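PDB 1F00: intimin from Escherichia coli, which mediates cell adhesion, probably by binding the translocated intimin receptor Tir on host cells through its C-terminal C-type lectin-like domain. Local coordinates for residues Arg193-Ala199 and Ile240-Gln245; Phe206-Pro211 and Ala278-Lys282; Leu217-Phe221 and Tyr258-Gln263; Gly253-Thr257 and Asn267-Ala271. One frame throughout, in Å; residues are numbered along the deposited sequence.

Contact 1 (Arg193-Ala199 and Ile240-Gln245); sequences RVTYNDA and ISWVQQ
W242 presents one face of its indole to Y196, whose CA lies over the five-membered ring, 3.9 Å from its centroid and 15° off the normal. At the edge of the same indole, and in its plane, sits V194 O, which accepts a 2.8 Å hydrogen bond from W242 NE1; that donor stands above the carbonyl plane of V194. The Y196 ring in turn directs its edge at the face of W242, an offset edge-to-face pair with the planes at 86°. One Y196 face is taken by Q245 CG, displaced toward the rim in a CH-pi contact, while V243 O lies in plane at the edge. CG of Y196 is anti to the backbone N (chi1 173°), which carries the ring past W242 to the Q244-Q245 turn. There Y196 OH accepts from Q245 N at 3.0 Å, and water 1 links the hydroxyl with Q244 OE1. A199 CB completes the packing, 3.5 Å from W242 CD1. The example illustrates how two aromatic residues can serve at once as apolar fillers and as polar anchors, since indole N-H and phenol oxygen both find backbone partners. The amide of Q245 is tied elsewhere, by NE2 to V254 O. In the domain, T195 is the N-cap of helix 196-205, its OG1 accepting from D198 N, and the W242-Y196 pair wedges the start of this helix against edge strand 240-242, with A255 of strand 254-259 touching both rings and A276 of strand 276-281 touching W242.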
# COMPACT_ATOMS: atom_id res chain seq x y z
N ARG A 193 -10.39 -10.89 33.06
CA ARG A 193 -11.64 -10.16 33.22
C ARG A 193 -11.46 -9.41 34.53
O ARG A 193 -10.77 -9.88 35.44
CB ARG A 193 -12.84 -11.11 33.32
CG ARG A 193 -13.20 -11.78 32.00
CD ARG A 193 -14.44 -12.64 32.16
NE ARG A 193 -14.77 -13.39 30.95
CZ ARG A 193 -13.97 -14.29 30.38
NH1 ARG A 193 -12.78 -14.56 30.91
NH2 ARG A 193 -14.36 -14.93 29.29
N VAL A 194 -12.07 -8.23 34.63
CA VAL A 194 -11.93 -7.41 35.82
C VAL A 194 -13.27 -6.81 36.24
O VAL A 194 -14.24 -6.86 35.48
CB VAL A 194 -10.93 -6.26 35.57
CG1 VAL A 194 -9.55 -6.84 35.27
CG2 VAL A 194 -11.40 -5.39 34.39
N THR A 195 -13.33 -6.25 37.44
CA THR A 195 -14.57 -5.62 37.89
C THR A 195 -14.73 -4.34 37.09
O THR A 195 -13.80 -3.87 36.44
CB THR A 195 -14.53 -5.26 39.39
OG1 THR A 195 -13.58 -4.21 39.60
CG2 THR A 195 -14.14 -6.47 40.22
N TYR A 196 -15.92 -3.76 37.15
CA TYR A 196 -16.19 -2.51 36.44
C TYR A 196 -15.25 -1.41 36.93
O TYR A 196 -14.65 -0.70 36.13
CB TYR A 196 -17.66 -2.10 36.64
CG TYR A 196 -18.00 -0.73 36.09
CD1 TYR A 196 -17.77 0.42 36.84
CD2 TYR A 196 -18.50 -0.58 34.80
CE1 TYR A 196 -18.04 1.68 36.33
CE2 TYR A 196 -18.77 0.68 34.27
CZ TYR A 196 -18.54 1.81 35.04
OH TYR A 196 -18.80 3.06 34.54
N ASN A 197 -15.11 -1.27 38.25
CA ASN A 197 -14.23 -0.23 38.79
C ASN A 197 -12.78 -0.41 38.36
O ASN A 197 -12.09 0.57 38.08
CB ASN A 197 -14.32 -0.17 40.31
CG ASN A 197 -15.59 0.52 40.79
OD1 ASN A 197 -16.02 1.52 40.20
ND2 ASN A 197 -16.18 -0.00 41.85
N ASP A 198 -12.31 -1.65 38.30
CA ASP A 198 -10.94 -1.89 37.87
C ASP A 198 -10.78 -1.54 36.40
O ASP A 198 -9.71 -1.12 35.97
CB ASP A 198 -10.52 -3.34 38.10
CG ASP A 198 -10.16 -3.62 39.55
OD1 ASP A 198 -9.90 -2.65 40.29
OD2 ASP A 198 -10.13 -4.80 39.94
N ALA A 199 -11.86 -1.70 35.63
CA ALA A 199 -11.82 -1.39 34.21
C ALA A 199 -11.71 0.12 34.04
O ALA A 199 -10.97 0.61 33.18
CB ALA A 199 -13.07 -1.90 33.53
N ILE A 240 -16.17 -9.82 25.71
CA ILE A 240 -17.25 -9.10 26.38
C ILE A 240 -16.58 -7.96 27.15
O ILE A 240 -15.67 -8.20 27.96
CB ILE A 240 -18.01 -10.06 27.34
CG1 ILE A 240 -19.08 -9.29 28.13
CG2 ILE A 240 -17.04 -10.77 28.28
CD1 ILE A 240 -19.95 -10.19 29.00
N SER A 241 -17.01 -6.73 26.89
CA SER A 241 -16.41 -5.56 27.51
C SER A 241 -17.39 -4.62 28.20
O SER A 241 -18.50 -4.39 27.72
CB SER A 241 -15.65 -4.76 26.44
OG SER A 241 -14.94 -5.63 25.57
N TRP A 242 -16.96 -4.05 29.33
CA TRP A 242 -17.78 -3.12 30.10
C TRP A 242 -18.02 -1.83 29.31
O TRP A 242 -17.18 -1.42 28.52
CB TRP A 242 -17.06 -2.70 31.38
CG TRP A 242 -16.75 -3.78 32.38
CD1 TRP A 242 -15.53 -4.30 32.68
CD2 TRP A 242 -17.68 -4.41 33.26
NE1 TRP A 242 -15.63 -5.21 33.70
CE2 TRP A 242 -16.94 -5.29 34.09
CE3 TRP A 242 -19.07 -4.31 33.45
CZ2 TRP A 242 -17.54 -6.07 35.08
CZ3 TRP A 242 -19.67 -5.09 34.45
CH2 TRP A 242 -18.90 -5.95 35.25
N VAL A 243 -19.18 -1.21 29.53
CA VAL A 243 -19.48 0.08 28.91
C VAL A 243 -19.86 0.98 30.08
O VAL A 243 -20.36 0.50 31.09
CB VAL A 243 -20.66 0.05 27.87
CG1 VAL A 243 -20.40 -1.02 26.82
CG2 VAL A 243 -21.99 -0.17 28.57
N GLN A 244 -19.59 2.28 29.95
CA GLN A 244 -19.89 3.25 31.01
C GLN A 244 -21.29 3.05 31.61
O GLN A 244 -22.27 2.85 30.89
CB GLN A 244 -19.79 4.68 30.46
CG GLN A 244 -19.85 5.77 31.54
CD GLN A 244 -18.55 5.88 32.33
OE1 GLN A 244 -18.56 6.21 33.51
NE2 GLN A 244 -17.43 5.60 31.66
N GLN A 245 -21.38 3.11 32.94
CA GLN A 245 -22.67 2.94 33.62
C GLN A 245 -23.58 4.13 33.35
O GLN A 245 -23.11 5.26 33.26
CB GLN A 245 -22.49 2.85 35.14
CG GLN A 245 -21.94 1.54 35.70
CD GLN A 245 -21.76 1.62 37.21
OE1 GLN A 245 -21.16 2.57 37.71
NE2 GLN A 245 -22.27 0.63 37.94
O HOH W 1 -18.13 5.06 36.38

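Contact 2 (Phe206-Pro211 and Ala278-Lys282); sequences FGGKLP and ATCVK
K209 and V281 form a single antiparallel bridge, by which the loop after helix 196-205 is stitched to the last strand of the C-type lectin-like domain. The pair is of the hydrogen-bonded kind: V281 N donates to K209 O at 2.9 Å, and K209 N returns a 3.1 Å bond to V281 O. The loop reaches this position by way of a Schellman motif, in which G207 adopts positive phi and ends the helix. Next to it, G208 lets the loop and the strand come close, its CA lying 3.4 Å from C280 SG. The sulfur also has F206 CB alongside and touches C203 of helix 196-205, so that strand, loop and helix meet round this sulfur. With SG anti to its backbone N (chi1 178°), C280 turns the sulfur toward that helix. T279 OG1 is hydrogen-bonded to S241 OG. Beyond the bridge the loop is fastened by packing: P211, which also touches L217 and E216 of helix 214-224, sets its CG 4.0 Å from V281 CG2, and the same proline ring brings its CD to within 3.1 Å of T279 O.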
# COMPACT_ATOMS: atom_id res chain seq x y z
N PHE A 206 -4.41 4.25 31.07
CA PHE A 206 -4.00 4.15 29.67
C PHE A 206 -4.30 5.48 28.98
O PHE A 206 -4.11 5.62 27.77
CB PHE A 206 -4.77 3.03 28.96
CG PHE A 206 -4.17 1.66 29.15
CD1 PHE A 206 -3.92 1.15 30.42
CD2 PHE A 206 -3.87 0.86 28.04
CE1 PHE A 206 -3.39 -0.13 30.59
CE2 PHE A 206 -3.34 -0.42 28.20
CZ PHE A 206 -3.09 -0.92 29.48
N GLY A 207 -4.76 6.44 29.77
CA GLY A 207 -5.08 7.76 29.23
C GLY A 207 -6.32 7.76 28.37
O GLY A 207 -6.52 8.67 27.56
N GLY A 208 -7.17 6.75 28.55
CA GLY A 208 -8.40 6.67 27.77
C GLY A 208 -9.62 6.62 28.66
O GLY A 208 -9.55 7.00 29.83
N LYS A 209 -10.74 6.15 28.12
CA LYS A 209 -11.99 6.06 28.87
C LYS A 209 -12.72 4.76 28.51
O LYS A 209 -12.38 4.12 27.52
CB LYS A 209 -12.90 7.24 28.52
CG LYS A 209 -12.25 8.61 28.67
CD LYS A 209 -13.21 9.73 28.29
CE LYS A 209 -12.53 11.10 28.35
NZ LYS A 209 -11.95 11.35 29.71
N LEU A 210 -13.71 4.37 29.30
CA LEU A 210 -14.49 3.17 29.00
C LEU A 210 -15.38 3.52 27.82
O LEU A 210 -15.62 4.70 27.54
CB LEU A 210 -15.40 2.79 30.17
CG LEU A 210 -14.89 1.93 31.34
CD1 LEU A 210 -16.03 1.70 32.33
CD2 LEU A 210 -14.39 0.61 30.82
N PRO A 211 -15.86 2.50 27.08
CA PRO A 211 -16.74 2.82 25.96
C PRO A 211 -17.92 3.56 26.61
O PRO A 211 -18.34 3.20 27.71
CB PRO A 211 -17.15 1.44 25.44
CG PRO A 211 -15.91 0.63 25.70
CD PRO A 211 -15.51 1.07 27.09
N ALA A 278 -11.65 -5.22 30.24
CA ALA A 278 -11.55 -3.78 30.19
C ALA A 278 -11.09 -3.41 28.79
O ALA A 278 -9.98 -3.75 28.38
CB ALA A 278 -10.54 -3.28 31.23
N THR A 279 -11.97 -2.76 28.04
CA THR A 279 -11.65 -2.32 26.69
C THR A 279 -11.63 -0.80 26.76
O THR A 279 -12.64 -0.18 27.10
CB THR A 279 -12.68 -2.81 25.65
OG1 THR A 279 -12.49 -4.21 25.43
CG2 THR A 279 -12.49 -2.08 24.32
N CYS A 280 -10.48 -0.22 26.47
CA CYS A 280 -10.31 1.22 26.52
C CYS A 280 -10.44 1.90 25.16
O CYS A 280 -10.04 1.35 24.14
CB CYS A 280 -8.93 1.54 27.13
SG CYS A 280 -8.52 3.29 27.22
N VAL A 281 -11.00 3.10 25.17
CA VAL A 281 -11.16 3.90 23.95
C VAL A 281 -10.22 5.10 24.10
O VAL A 281 -10.39 5.90 25.02
CB VAL A 281 -12.61 4.41 23.80
CG1 VAL A 281 -12.74 5.19 22.48
CG2 VAL A 281 -13.58 3.23 23.82
N LYS A 282 -9.24 5.19 23.21
CA LYS A 282 -8.24 6.26 23.23
C LYS A 282 -8.36 7.20 22.03
O LYS A 282 -8.02 8.39 22.18
CB LYS A 282 -6.83 5.66 23.24
CG LYS A 282 -6.37 5.13 24.58
CD LYS A 282 -5.15 4.22 24.42
CE LYS A 282 -4.04 4.88 23.61
NZ LYS A 282 -3.43 6.06 24.28
OXT LYS A 282 -8.76 6.72 20.95

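Contact 3 (Leu217-Phe221 and Tyr258-Gln263); sequences LENVF and YDLVKQ
F221 carries the side chain of Q263 laid flat on its ring, with amide and ring planes only 17° apart, the amide stacked on the ring rather than hydrogen-bonded across the contact. Q263 CG stands over the centre of the ring, 3.5 Å from the centroid, and the amide runs on past the rim, with CD at 3.3 Å from F221 CE2. Q263 itself has positive phi, at the far side of a tight turn. That turn is braced from within by D259, whose OD2 accepts from V261 N as an Asx turn and from K262 N as well. L260 O meets the F221 ring at its edge, in plane.

The second ring, Y258, is covered on both faces: E218 CA lies over one, 3.6 Å from Y258 CZ, and Q263 O of its own turn over the other. L217 CB touches Y258 CD2 at 3.5 Å, its side chain and the tyrosine sliding past each other in opposite directions. F221 CB reaches the hydroxyl end, 3.4 Å from Y258 OH. Deeper, L260 CD2 packs on V220 CG1, and both residues lean on I186.

Residues 217-221 thus meet 258-263 by packing and ring contact, without hydrogen bonds between them. The polar work is done inside the turn, where D259 OD2, which also accepts from I239 N, has several N-H donors round it and would probably be stabilised as an anion.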
# COMPACT_ATOMS: atom_id res chain seq x y z
N LEU A 217 -19.09 0.66 20.85
CA LEU A 217 -18.39 -0.57 20.46
C LEU A 217 -19.07 -1.25 19.27
O LEU A 217 -18.42 -1.93 18.48
CB LEU A 217 -18.30 -1.54 21.64
CG LEU A 217 -17.34 -1.14 22.78
CD1 LEU A 217 -17.20 -2.28 23.77
CD2 LEU A 217 -15.98 -0.78 22.20
N GLU A 218 -20.37 -1.05 19.14
CA GLU A 218 -21.10 -1.63 18.01
C GLU A 218 -20.53 -1.05 16.72
O GLU A 218 -20.40 -1.76 15.71
CB GLU A 218 -22.59 -1.31 18.11
CG GLU A 218 -23.40 -1.86 16.96
CD GLU A 218 -24.87 -1.50 17.07
OE1 GLU A 218 -25.64 -1.87 16.16
OE2 GLU A 218 -25.25 -0.85 18.07
N ASN A 219 -20.18 0.23 16.74
CA ASN A 219 -19.62 0.85 15.55
C ASN A 219 -18.24 0.27 15.24
O ASN A 219 -17.83 0.22 14.08
CB ASN A 219 -19.55 2.38 15.72
CG ASN A 219 -20.91 3.03 15.47
OD1 ASN A 219 -21.53 2.80 14.43
ND2 ASN A 219 -21.36 3.86 16.41
N VAL A 220 -17.55 -0.19 16.28
CA VAL A 220 -16.25 -0.81 16.10
C VAL A 220 -16.44 -2.13 15.35
O VAL A 220 -15.74 -2.42 14.38
CB VAL A 220 -15.57 -1.09 17.46
CG1 VAL A 220 -14.25 -1.81 17.25
CG2 VAL A 220 -15.35 0.23 18.21
N PHE A 221 -17.39 -2.94 15.81
CA PHE A 221 -17.69 -4.23 15.18
C PHE A 221 -18.17 -3.99 13.74
O PHE A 221 -17.84 -4.74 12.83
CB PHE A 221 -18.78 -4.96 15.97
CG PHE A 221 -19.11 -6.33 15.44
CD1 PHE A 221 -18.39 -7.44 15.85
CD2 PHE A 221 -20.11 -6.49 14.49
CE1 PHE A 221 -18.66 -8.71 15.32
CE2 PHE A 221 -20.40 -7.75 13.95
CZ PHE A 221 -19.67 -8.86 14.36
N TYR A 258 -20.72 -5.12 25.76
CA TYR A 258 -20.84 -5.39 24.34
C TYR A 258 -19.65 -6.31 24.08
O TYR A 258 -18.58 -6.14 24.67
CB TYR A 258 -20.72 -4.12 23.50
CG TYR A 258 -20.95 -4.39 22.03
CD1 TYR A 258 -22.25 -4.46 21.50
CD2 TYR A 258 -19.88 -4.59 21.17
CE1 TYR A 258 -22.46 -4.73 20.14
CE2 TYR A 258 -20.07 -4.87 19.81
CZ TYR A 258 -21.37 -4.93 19.31
OH TYR A 258 -21.55 -5.20 17.97
N ASP A 259 -19.85 -7.28 23.20
CA ASP A 259 -18.82 -8.26 22.90
C ASP A 259 -18.24 -8.00 21.51
O ASP A 259 -18.95 -8.13 20.51
CB ASP A 259 -19.45 -9.65 22.99
CG ASP A 259 -18.42 -10.76 23.08
OD1 ASP A 259 -18.65 -11.70 23.87
OD2 ASP A 259 -17.41 -10.70 22.35
N LEU A 260 -16.96 -7.65 21.46
CA LEU A 260 -16.30 -7.36 20.19
C LEU A 260 -16.13 -8.59 19.30
O LEU A 260 -15.65 -8.48 18.17
CB LEU A 260 -14.94 -6.68 20.43
CG LEU A 260 -15.04 -5.23 20.91
CD1 LEU A 260 -13.66 -4.68 21.21
CD2 LEU A 260 -15.73 -4.38 19.85
N VAL A 261 -16.51 -9.76 19.82
CA VAL A 261 -16.45 -10.98 19.02
C VAL A 261 -17.87 -11.42 18.67
O VAL A 261 -18.21 -11.61 17.50
CB VAL A 261 -15.75 -12.15 19.75
CG1 VAL A 261 -15.99 -13.45 18.98
CG2 VAL A 261 -14.24 -11.89 19.83
N LYS A 262 -18.71 -11.55 19.70
CA LYS A 262 -20.09 -12.01 19.53
C LYS A 262 -21.17 -10.93 19.44
O LYS A 262 -22.35 -11.26 19.32
CB LYS A 262 -20.44 -12.96 20.68
CG LYS A 262 -19.34 -13.97 20.98
CD LYS A 262 -19.79 -15.05 21.96
CE LYS A 262 -19.98 -14.52 23.37
NZ LYS A 262 -20.15 -15.65 24.33
N GLN A 263 -20.78 -9.65 19.49
CA GLN A 263 -21.74 -8.55 19.48
C GLN A 263 -22.45 -8.75 20.83
O GLN A 263 -21.95 -8.32 21.87
CB GLN A 263 -22.70 -8.67 18.29
CG GLN A 263 -22.00 -8.63 16.92
CD GLN A 263 -22.95 -8.79 15.74
OE1 GLN A 263 -23.76 -7.91 15.46
NE2 GLN A 263 -22.85 -9.92 15.06

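Contact 4 (Gly253-Thr257 and Asn267-Ala271); sequences GVAST and NNIKA
V254 and I269 bury the most surface here, with A255 next, and the three show how a short strand pair can be held chiefly by its backbone. V254 sets its CA 3.1 Å from I269 O, a CA-H...O contact, while its CB also lies close, 3.3 Å from the same oxygen. V254 is paired with K270 as a non-hydrogen-bonded antiparallel pair whose side chains diverge, so the valine packs mainly on the N268-I269 backbone, its CG1 only grazing K270 CA. I269 pairs with A255 in the hydrogen-bonded sense: A255 N donates to I269 O at 2.9 Å, in the carbonyl plane, and I269 N donates to A255 O at 3.0 Å. A255 and I269 point to one face of the sheet, where W242 touches both. CG1 of I269 is anti to the carbonyl carbon (chi1 -55°), which sends this branch to T257 CG2 at 4.2 Å.

At one end A271 N adds a bond of 3.0 Å to G253 O, an oxygen that also accepts from water 2; G253 closes the preceding helix in a Schellman motif. Toward the other end the regular pairing is interrupted. Water 3 bridges S256 OG and N268 N, and N268 has positive phi, consistent with a beta bulge that places N267 and N268 opposite S256. The axes of segments 254-257 and 267-270 lie 119° apart, probably partly through the bulge. The pair nonetheless belongs to the beta hairpin of strands 254-259 and 263-270, which with strand 240-242 makes a three-stranded antiparallel sheet of the C-type lectin-like domain.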
# COMPACT_ATOMS: atom_id res chain seq x y z
N GLY A 253 -25.76 -0.88 40.97
CA GLY A 253 -24.55 -1.69 41.01
C GLY A 253 -24.36 -2.66 39.85
O GLY A 253 -23.82 -3.75 40.04
N VAL A 254 -24.80 -2.27 38.66
CA VAL A 254 -24.66 -3.12 37.48
C VAL A 254 -24.18 -2.29 36.30
O VAL A 254 -24.07 -1.06 36.39
CB VAL A 254 -26.00 -3.80 37.10
CG1 VAL A 254 -26.54 -4.58 38.28
CG2 VAL A 254 -27.02 -2.75 36.62
N ALA A 255 -23.87 -2.96 35.19
CA ALA A 255 -23.42 -2.28 33.99
C ALA A 255 -23.77 -3.13 32.79
O ALA A 255 -24.10 -4.32 32.92
CB ALA A 255 -21.91 -2.03 34.04
N SER A 256 -23.69 -2.53 31.61
CA SER A 256 -23.96 -3.24 30.38
C SER A 256 -22.62 -3.59 29.75
O SER A 256 -21.57 -3.10 30.17
CB SER A 256 -24.78 -2.37 29.42
OG SER A 256 -26.09 -2.20 29.92
N THR A 257 -22.67 -4.46 28.74
CA THR A 257 -21.47 -4.88 28.04
C THR A 257 -21.78 -5.09 26.56
O THR A 257 -22.95 -5.19 26.15
CB THR A 257 -20.94 -6.23 28.56
OG1 THR A 257 -21.90 -7.26 28.26
CG2 THR A 257 -20.70 -6.18 30.08
N ASN A 267 -27.10 -6.48 29.51
CA ASN A 267 -27.35 -5.49 30.55
C ASN A 267 -27.50 -6.17 31.91
O ASN A 267 -27.52 -7.41 32.00
CB ASN A 267 -28.63 -4.71 30.23
CG ASN A 267 -28.68 -4.22 28.79
OD1 ASN A 267 -27.88 -3.37 28.39
ND2 ASN A 267 -29.62 -4.75 28.02
N ASN A 268 -27.61 -5.36 32.96
CA ASN A 268 -27.79 -5.87 34.32
C ASN A 268 -26.69 -6.81 34.79
O ASN A 268 -26.94 -7.74 35.56
CB ASN A 268 -29.14 -6.60 34.43
CG ASN A 268 -30.31 -5.71 34.07
OD1 ASN A 268 -31.12 -6.05 33.21
ND2 ASN A 268 -30.40 -4.56 34.72
N ILE A 269 -25.47 -6.57 34.33
CA ILE A 269 -24.34 -7.39 34.73
C ILE A 269 -23.78 -6.83 36.04
O ILE A 269 -23.49 -5.64 36.13
CB ILE A 269 -23.25 -7.39 33.64
CG1 ILE A 269 -23.86 -7.82 32.30
CG2 ILE A 269 -22.12 -8.34 34.01
CD1 ILE A 269 -24.41 -9.24 32.31
N LYS A 270 -23.65 -7.67 37.06
CA LYS A 270 -23.14 -7.22 38.36
C LYS A 270 -21.76 -6.59 38.20
O LYS A 270 -20.82 -7.25 37.75
CB LYS A 270 -23.07 -8.40 39.34
CG LYS A 270 -23.03 -7.98 40.80
CD LYS A 270 -23.08 -9.18 41.73
CE LYS A 270 -23.48 -8.76 43.14
NZ LYS A 270 -22.67 -7.59 43.60
N ALA A 271 -21.66 -5.32 38.57
CA ALA A 271 -20.42 -4.55 38.43
C ALA A 271 -19.28 -4.88 39.39
O ALA A 271 -18.10 -4.71 39.05
CB ALA A 271 -20.74 -3.05 38.52
O HOH W 2 -22.35 -4.62 42.04
O HOH W 3 -27.15 -2.56 32.57

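How the contacts relate
All four contacts lie in the C-terminal C-type lectin-like domain. From the N-terminal side, contact 1 opens first, and contacts 2 and 3 open before it closes at 240-245, so both cross it. Contact 4 opens at 253-257 only after contact 1 has closed; it crosses contact 3, whose second segment falls between its two. Contact 2 closes last, at the chain end, with contacts 3 and 4 nested inside its loop. Contact 1 touches each of the others: Q244 N to P211 O, S241 N to Y258 O, and Y196 N to A271 O. Together they tie helices 196-205 and 214-224 to the three-stranded sheet and to the final strand.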